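Local atomic coordinates of aminotransferase TlmJ (Streptoalloteichus hindustanus, PDB entry 5UID), a protein that probably transfers amino groups with the help of pyridoxal 5'-phosphate, as a member of the DegT/DnrJ/EryC1 aminotransferase family. Residues A[103-108]-A[344-349]; A[159-164]-A[299-304]. All blocks are in the same frame, centred on the assembly; numbering follows the deposited sequence.

Contact 1. Residues A[103-108]-A[344-349]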
ATOM      1  N   PHE A 103     -26.761   2.369   3.000  1.00 32.91           N
ATOM      2  CA  PHE A 103     -26.819   1.947   1.609  1.00 30.63           C
ATOM      3  C   PHE A 103     -28.094   2.434   0.932  1.00 31.65           C
ATOM      4  O   PHE A 103     -29.183   2.389   1.512  1.00 36.20           O
ATOM      5  CB  PHE A 103     -26.722   0.424   1.511  1.00 33.35           C
ATOM      6  CG  PHE A 103     -25.428  -0.131   2.036  1.00 31.94           C
ATOM      7  CD1 PHE A 103     -24.238   0.112   1.373  1.00 30.93           C
ATOM      8  CD2 PHE A 103     -25.403  -0.898   3.190  1.00 34.69           C
ATOM      9  CE1 PHE A 103     -23.043  -0.394   1.853  1.00 30.59           C
ATOM     10  CE2 PHE A 103     -24.213  -1.411   3.675  1.00 30.09           C
ATOM     11  CZ  PHE A 103     -23.032  -1.157   3.006  1.00 29.78           C
ATOM     12  N   CYS A 104     -27.951   2.904  -0.304  1.00 25.60           N
ATOM     13  CA  CYS A 104     -29.081   3.318  -1.120  1.00 32.28           C
ATOM     14  C   CYS A 104     -29.232   2.382  -2.312  1.00 27.13           C
ATOM     15  O   CYS A 104     -28.316   1.635  -2.669  1.00 34.39           O
ATOM     16  CB  CYS A 104     -28.924   4.768  -1.598  1.00 34.87           C
ATOM     17  SG  CYS A 104     -27.689   5.024  -2.894  1.00 35.66           S
ATOM     18  N   ASP A 105     -30.410   2.429  -2.924  1.00 26.16           N
ATOM     19  CA  ASP A 105     -30.747   1.535  -4.019  1.00 30.45           C
ATOM     20  C   ASP A 105     -30.097   2.010  -5.319  1.00 32.75           C
ATOM     21  O   ASP A 105     -29.458   3.066  -5.382  1.00 33.06           O
ATOM     22  CB  ASP A 105     -32.263   1.435  -4.166  1.00 32.24           C
ATOM     23  CG  ASP A 105     -32.713   0.057  -4.599  1.00 38.73           C
ATOM     24  OD1 ASP A 105     -31.856  -0.721  -5.071  1.00 39.21           O
ATOM     25  OD2 ASP A 105     -33.917  -0.247  -4.467  1.00 37.61           O
ATOM     26  N   VAL A 106     -30.262   1.213  -6.378  1.00 28.79           N
ATOM     27  CA  VAL A 106     -29.712   1.518  -7.693  1.00 33.70           C
ATOM     28  C   VAL A 106     -30.755   1.209  -8.758  1.00 34.57           C
ATOM     29  O   VAL A 106     -31.696   0.441  -8.545  1.00 32.62           O
ATOM     30  CB  VAL A 106     -28.414   0.729  -7.999  1.00 36.61           C
ATOM     31  CG1 VAL A 106     -27.323   1.053  -6.987  1.00 28.56           C
ATOM     32  CG2 VAL A 106     -28.698  -0.769  -8.039  1.00 36.73           C
ATOM     33  N   ASP A 107     -30.574   1.828  -9.916  1.00 33.49           N
ATOM     34  CA  ASP A 107     -31.322   1.458 -11.111  1.00 28.49           C
ATOM     35  C   ASP A 107     -30.869   0.074 -11.557  1.00 30.55           C
ATOM     36  O   ASP A 107     -29.679  -0.112 -11.843  1.00 36.58           O
ATOM     37  CB  ASP A 107     -31.076   2.499 -12.208  1.00 36.19           C
ATOM     38  CG  ASP A 107     -31.941   2.291 -13.441  1.00 41.18           C
ATOM     39  OD1 ASP A 107     -32.301   1.139 -13.764  1.00 44.25           O
ATOM     40  OD2 ASP A 107     -32.252   3.300 -14.105  1.00 46.71           O
ATOM     41  N   PRO A 108     -31.759  -0.920 -11.626  1.00 30.67           N
ATOM     42  CA  PRO A 108     -31.308  -2.273 -11.996  1.00 35.89           C
ATOM     43  C   PRO A 108     -30.779  -2.374 -13.418  1.00 35.93           C
ATOM     44  O   PRO A 108     -29.969  -3.263 -13.706  1.00 31.13           O
ATOM     45  CB  PRO A 108     -32.568  -3.128 -11.798  1.00 39.63           C
ATOM     46  CG  PRO A 108     -33.703  -2.172 -11.925  1.00 36.80           C
ATOM     47  CD  PRO A 108     -33.209  -0.869 -11.362  1.00 28.91           C
ATOM     48  N   SER A 344     -34.668  -3.247   2.815  1.00 59.96           N
ATOM     49  CA  SER A 344     -34.786  -3.802   1.477  1.00 53.97           C
ATOM     50  C   SER A 344     -34.402  -2.755   0.441  1.00 48.19           C
ATOM     51  O   SER A 344     -34.762  -1.581   0.563  1.00 47.85           O
ATOM     52  CB  SER A 344     -36.209  -4.297   1.216  1.00 55.84           C
ATOM     53  OG  SER A 344     -36.328  -4.838  -0.090  1.00 59.29           O
ATOM     54  N   LEU A 345     -33.657  -3.189  -0.573  1.00 47.49           N
ATOM     55  CA  LEU A 345     -33.310  -2.359  -1.726  1.00 43.06           C
ATOM     56  C   LEU A 345     -33.611  -3.192  -2.963  1.00 39.95           C
ATOM     57  O   LEU A 345     -32.746  -3.932  -3.452  1.00 31.50           O
ATOM     58  CB  LEU A 345     -31.848  -1.912  -1.682  1.00 31.78           C
ATOM     59  CG  LEU A 345     -31.427  -1.017  -0.512  1.00 32.29           C
ATOM     60  CD1 LEU A 345     -29.919  -0.807  -0.507  1.00 30.04           C
ATOM     61  CD2 LEU A 345     -32.154   0.322  -0.558  1.00 34.82           C
ATOM     62  N   PRO A 346     -34.838  -3.108  -3.487  1.00 32.75           N
ATOM     63  CA  PRO A 346     -35.229  -4.010  -4.585  1.00 32.34           C
ATOM     64  C   PRO A 346     -34.359  -3.890  -5.822  1.00 34.00           C
ATOM     65  O   PRO A 346     -34.095  -4.903  -6.483  1.00 35.08           O
ATOM     66  CB  PRO A 346     -36.678  -3.593  -4.873  1.00 31.70           C
ATOM     67  CG  PRO A 346     -37.156  -2.984  -3.598  1.00 42.26           C
ATOM     68  CD  PRO A 346     -35.964  -2.290  -3.008  1.00 40.23           C
ATOM     69  N   GLY A 347     -33.905  -2.681  -6.158  1.00 26.62           N
ATOM     70  CA  GLY A 347     -33.099  -2.517  -7.357  1.00 38.22           C
ATOM     71  C   GLY A 347     -31.788  -3.277  -7.282  1.00 35.11           C
ATOM     72  O   GLY A 347     -31.438  -4.030  -8.194  1.00 34.49           O
ATOM     73  N   ALA A 348     -31.050  -3.095  -6.186  1.00 34.18           N
ATOM     74  CA  ALA A 348     -29.768  -3.775  -6.038  1.00 28.36           C
ATOM     75  C   ALA A 348     -29.951  -5.278  -5.876  1.00 30.71           C
ATOM     76  O   ALA A 348     -29.141  -6.065  -6.379  1.00 28.50           O
ATOM     77  CB  ALA A 348     -29.002  -3.192  -4.850  1.00 23.54           C
ATOM     78  N   GLU A 349     -31.011  -5.695  -5.178  1.00 31.48           N
ATOM     79  CA  GLU A 349     -31.272  -7.120  -5.000  1.00 34.27           C
ATOM     80  C   GLU A 349     -31.572  -7.788  -6.335  1.00 37.96           C
ATOM     81  O   GLU A 349     -31.032  -8.856  -6.644  1.00 41.51           O
ATOM     82  CB  GLU A 349     -32.429  -7.320  -4.018  1.00 37.60           C
ATOM     83  CG  GLU A 349     -32.106  -6.894  -2.591  1.00 41.90           C
ATOM     84  CD  GLU A 349     -33.337  -6.812  -1.701  1.00 44.94           C
ATOM     85  OE1 GLU A 349     -34.404  -7.313  -2.110  1.00 49.60           O
ATOM     86  OE2 GLU A 349     -33.234  -6.241  -0.593  1.00 42.59           O
TER
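D105 sets its carboxylate against the first turn of helix 346-354, and two hydrogen bonds join it to the helix backbone. D105 OD2 takes the N-H of G347 on its syn lone pair, with G347 N and D105 OD2 3.0 Å apart and an angle of 162° at the hydrogen. D105 OD1 receives A348 N at 2.7 Å, almost in line with its C-O bond, and also V106 N, which comes from the anti side and out of the carboxylate plane. These three donors hold the carboxylate against rotation, and the helix N terminus would probably favour its charged form. P346, with no N-H to offer, suits the turn: its CD lies 3.2 Å from D105 OD2.

Close backbone approach explains G347. A side chain there would collide with V106 O and D105 OD1; without one, its CA donates a C-H...O contact to V106 O at 3.5 Å.

Apolar packing is led by L345, whose side chain slides past that of D105 in the opposite direction. L345 CG is anti to the carbonyl carbon (chi1 -63°), and from there the methyls reach the end of strand 100-104. L345 CD1 meets F103 CB and lies 3.6 Å from C104 O, while L345 CD2 comes to 3.6 Å from D105 N. Beyond, V106 CG2 meets A348 CB at 4.0 Å.

From the helix side, E349 OE2 accepts L345 N and also bonds H334. A carboxylate from a distant loop thus accepts backbone N-H groups of the first turn of helix 346-354, whose N-cap residue is L345, joining the end of edge strand 100-104 to the helix start.

Contact 2. Residues A[159-164]-A[299-304]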
ATOM      1  N   SER A 159     -13.942   6.610  -8.653  1.00 20.61           N
ATOM      2  CA  SER A 159     -13.833   6.614 -10.105  1.00 23.09           C
ATOM      3  C   SER A 159     -13.012   5.444 -10.645  1.00 25.87           C
ATOM      4  O   SER A 159     -12.476   5.537 -11.756  1.00 29.71           O
ATOM      5  CB  SER A 159     -13.229   7.938 -10.574  1.00 25.21           C
ATOM      6  OG  SER A 159     -13.882   9.029  -9.949  1.00 30.78           O
ATOM      7  N   ALA A 160     -12.913   4.343  -9.897  1.00 25.36           N
ATOM      8  CA  ALA A 160     -12.088   3.224 -10.344  1.00 26.86           C
ATOM      9  C   ALA A 160     -12.626   2.592 -11.623  1.00 29.92           C
ATOM     10  O   ALA A 160     -11.856   2.011 -12.396  1.00 32.08           O
ATOM     11  CB  ALA A 160     -11.975   2.178  -9.237  1.00 23.46           C
ATOM     12  N   CYS A 161     -13.934   2.695 -11.869  1.00 23.40           N
ATOM     13  CA  CYS A 161     -14.521   2.178 -13.099  1.00 23.93           C
ATOM     14  C   CYS A 161     -14.420   3.147 -14.270  1.00 28.13           C
ATOM     15  O   CYS A 161     -14.686   2.744 -15.408  1.00 24.33           O
ATOM     16  CB  CYS A 161     -16.001   1.836 -12.892  1.00 26.97           C
ATOM     17  SG  CYS A 161     -16.384   0.733 -11.522  1.00 30.22           S
ATOM     18  N   ALA A 162     -14.049   4.404 -14.030  1.00 27.47           N
ATOM     19  CA  ALA A 162     -14.240   5.471 -15.011  1.00 30.69           C
ATOM     20  C   ALA A 162     -12.978   6.326 -15.128  1.00 31.90           C
ATOM     21  O   ALA A 162     -13.005   7.543 -14.951  1.00 29.60           O
ATOM     22  CB  ALA A 162     -15.447   6.320 -14.624  1.00 20.26           C
ATOM     23  N   VAL A 163     -11.855   5.681 -15.454  1.00 28.60           N
ATOM     24  CA  VAL A 163     -10.596   6.409 -15.554  1.00 24.82           C
ATOM     25  C   VAL A 163     -10.573   7.348 -16.756  1.00 27.18           C
ATOM     26  O   VAL A 163      -9.792   8.306 -16.774  1.00 32.23           O
ATOM     27  CB  VAL A 163      -9.413   5.420 -15.602  1.00 25.88           C
ATOM     28  CG1 VAL A 163      -9.305   4.769 -16.978  1.00 21.26           C
ATOM     29  CG2 VAL A 163      -8.111   6.115 -15.216  1.00 21.85           C
ATOM     30  N   ALA A 164     -11.420   7.107 -17.765  1.00 26.23           N
ATOM     31  CA  ALA A 164     -11.479   7.959 -18.948  1.00 26.77           C
ATOM     32  C   ALA A 164     -12.890   8.447 -19.257  1.00 31.64           C
ATOM     33  O   ALA A 164     -13.113   9.021 -20.328  1.00 29.77           O
ATOM     34  CB  ALA A 164     -10.911   7.226 -20.171  1.00 23.81           C
ATOM     35  N   SER A 299     -15.587   4.524 -20.048  1.00 34.56           N
ATOM     36  CA  SER A 299     -14.302   3.843 -20.103  1.00 29.40           C
ATOM     37  C   SER A 299     -14.434   2.397 -20.562  1.00 32.71           C
ATOM     38  O   SER A 299     -13.416   1.762 -20.860  1.00 27.25           O
ATOM     39  CB  SER A 299     -13.627   3.888 -18.730  1.00 24.60           C
ATOM     40  OG  SER A 299     -13.461   5.224 -18.285  1.00 29.14           O
ATOM     41  N   TYR A 300     -15.662   1.874 -20.626  1.00 32.51           N
ATOM     42  CA  TYR A 300     -15.942   0.493 -21.021  1.00 27.26           C
ATOM     43  C   TYR A 300     -15.175  -0.494 -20.140  1.00 25.64           C
ATOM     44  O   TYR A 300     -14.353  -1.287 -20.602  1.00 27.70           O
ATOM     45  CB  TYR A 300     -15.648   0.282 -22.511  1.00 28.04           C
ATOM     46  CG  TYR A 300     -16.483   1.184 -23.391  1.00 28.49           C
ATOM     47  CD1 TYR A 300     -17.756   0.807 -23.795  1.00 25.47           C
ATOM     48  CD2 TYR A 300     -16.011   2.426 -23.789  1.00 28.97           C
ATOM     49  CE1 TYR A 300     -18.529   1.638 -24.588  1.00 26.46           C
ATOM     50  CE2 TYR A 300     -16.773   3.261 -24.579  1.00 31.95           C
ATOM     51  CZ  TYR A 300     -18.031   2.864 -24.976  1.00 31.81           C
ATOM     52  OH  TYR A 300     -18.792   3.696 -25.763  1.00 32.78           O
ATOM     53  N   TYR A 301     -15.469  -0.425 -18.841  1.00 30.22           N
ATOM     54  CA  TYR A 301     -14.857  -1.304 -17.852  1.00 32.42           C
ATOM     55  C   TYR A 301     -15.633  -2.604 -17.678  1.00 30.54           C
ATOM     56  O   TYR A 301     -15.027  -3.674 -17.563  1.00 34.15           O
ATOM     57  CB  TYR A 301     -14.735  -0.576 -16.510  1.00 30.75           C
ATOM     58  CG  TYR A 301     -14.020  -1.374 -15.444  1.00 33.61           C
ATOM     59  CD1 TYR A 301     -12.764  -1.917 -15.684  1.00 35.68           C
ATOM     60  CD2 TYR A 301     -14.596  -1.576 -14.194  1.00 29.49           C
ATOM     61  CE1 TYR A 301     -12.104  -2.648 -14.714  1.00 37.11           C
ATOM     62  CE2 TYR A 301     -13.940  -2.301 -13.216  1.00 33.37           C
ATOM     63  CZ  TYR A 301     -12.695  -2.837 -13.483  1.00 35.63           C
ATOM     64  OH  TYR A 301     -12.039  -3.565 -12.516  1.00 36.16           O
ATOM     65  N   PHE A 302     -16.963  -2.532 -17.651  1.00 27.21           N
ATOM     66  CA  PHE A 302     -17.829  -3.700 -17.617  1.00 25.54           C
ATOM     67  C   PHE A 302     -18.677  -3.751 -18.880  1.00 26.56           C
ATOM     68  O   PHE A 302     -19.094  -2.715 -19.410  1.00 26.88           O
ATOM     69  CB  PHE A 302     -18.785  -3.683 -16.410  1.00 25.17           C
ATOM     70  CG  PHE A 302     -18.106  -3.763 -15.078  1.00 24.47           C
ATOM     71  CD1 PHE A 302     -16.970  -4.532 -14.899  1.00 22.30           C
ATOM     72  CD2 PHE A 302     -18.623  -3.075 -13.991  1.00 26.59           C
ATOM     73  CE1 PHE A 302     -16.358  -4.606 -13.662  1.00 28.96           C
ATOM     74  CE2 PHE A 302     -18.012  -3.141 -12.753  1.00 29.50           C
ATOM     75  CZ  PHE A 302     -16.878  -3.908 -12.589  1.00 32.29           C
ATOM     76  N   TYR A 303     -18.943  -4.964 -19.351  1.00 23.65           N
ATOM     77  CA  TYR A 303     -20.040  -5.209 -20.284  1.00 27.85           C
ATOM     78  C   TYR A 303     -21.000  -6.162 -19.582  1.00 32.03           C
ATOM     79  O   TYR A 303     -20.794  -7.381 -19.588  1.00 36.61           O
ATOM     80  CB  TYR A 303     -19.558  -5.773 -21.615  1.00 26.93           C
ATOM     81  CG  TYR A 303     -20.652  -5.758 -22.657  1.00 26.71           C
ATOM     82  CD1 TYR A 303     -20.849  -4.646 -23.467  1.00 29.49           C
ATOM     83  CD2 TYR A 303     -21.511  -6.839 -22.810  1.00 31.31           C
ATOM     84  CE1 TYR A 303     -21.857  -4.620 -24.412  1.00 27.34           C
ATOM     85  CE2 TYR A 303     -22.522  -6.821 -23.751  1.00 30.99           C
ATOM     86  CZ  TYR A 303     -22.690  -5.707 -24.548  1.00 29.42           C
ATOM     87  OH  TYR A 303     -23.692  -5.684 -25.489  1.00 31.72           O
ATOM     88  N   TRP A 304     -22.040  -5.608 -18.971  1.00 30.39           N
ATOM     89  CA  TRP A 304     -22.978  -6.380 -18.168  1.00 30.53           C
ATOM     90  C   TRP A 304     -24.231  -6.681 -18.978  1.00 35.97           C
ATOM     91  O   TRP A 304     -24.800  -5.788 -19.614  1.00 36.90           O
ATOM     92  CB  TRP A 304     -23.337  -5.634 -16.881  1.00 24.02           C
ATOM     93  CG  TRP A 304     -24.088  -4.343 -17.086  1.00 27.16           C
ATOM     94  CD1 TRP A 304     -25.430  -4.145 -16.933  1.00 29.69           C
ATOM     95  CD2 TRP A 304     -23.536  -3.076 -17.470  1.00 31.52           C
ATOM     96  NE1 TRP A 304     -25.748  -2.835 -17.197  1.00 33.76           N
ATOM     97  CE2 TRP A 304     -24.605  -2.158 -17.530  1.00 34.49           C
ATOM     98  CE3 TRP A 304     -22.244  -2.629 -17.768  1.00 29.68           C
ATOM     99  CZ2 TRP A 304     -24.421  -0.820 -17.878  1.00 32.40           C
ATOM    100  CZ3 TRP A 304     -22.064  -1.300 -18.115  1.00 27.11           C
ATOM    101  CH2 TRP A 304     -23.147  -0.411 -18.166  1.00 30.23           C
TER
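S299 reaches A164 with its hydroxyl: A164 N donates to S299 OG at 2.8 Å, with an angle of 154° at the hydrogen. S299 OG is anti to the carbonyl carbon (chi1 -57°), which places it where A164 N can donate to it, and serine suits the site because its short hydroxyl just spans the distance. S299 CB lies 3.7 Å from C161 O. The carbonyl of C161 also has Y301 CB close by, with C161 O and Y301 CB 3.5 Å apart.

C161 makes the apolar part of the contact. C161 CB touches Y301 CD2 at 3.9 Å, and C161 SG lies obliquely to two rings, 5.1 Å from the centroid of Y301 and 5.2 Å from that of F302. A small, polarisable thiol suits this buried place beside two aromatic rings. Y301 CG is anti to the backbone N (chi1 -176°), and CD2 of its ring sits above one face of F302, toward the rim.

Farther out, S299 OG is also hydrogen-bonded to S165 OG, so an alanine here would probably leave both A164 N and the S165 hydroxyl without this partner. F302 meets the ring of Y134. The 159-164 loop opens with a type I turn, S159 to A162, directly after strand 155-158. Y301 OH bonds M186 O, next to K187, the predicted cofactor-binding lysine; consistent with the fold type I family, the 159-164 loop probably borders the cofactor site.

Overall arrangement
From the N terminus, the chain enters contact 1 at the end of edge strand 100-104, in residues 103-108. It then passes through further strands of the mixed seven-stranded sheet and reaches 159-164, which 299-304 later meets to complete contact 2. Contact 1 closes only afterwards, at 344-349, so the loop of contact 2 is nested inside it. The centres lie about 20 Å apart and the two contacts do not touch. Both join the large sheet to the C-terminal part of the chain: contact 1 from its edge strand, contact 2 from the loop that follows strand 155-158, near the middle of the sheet. The later segments are linked too, since strand 303-306 pairs antiparallel with 355-358, which follows helix 346-354.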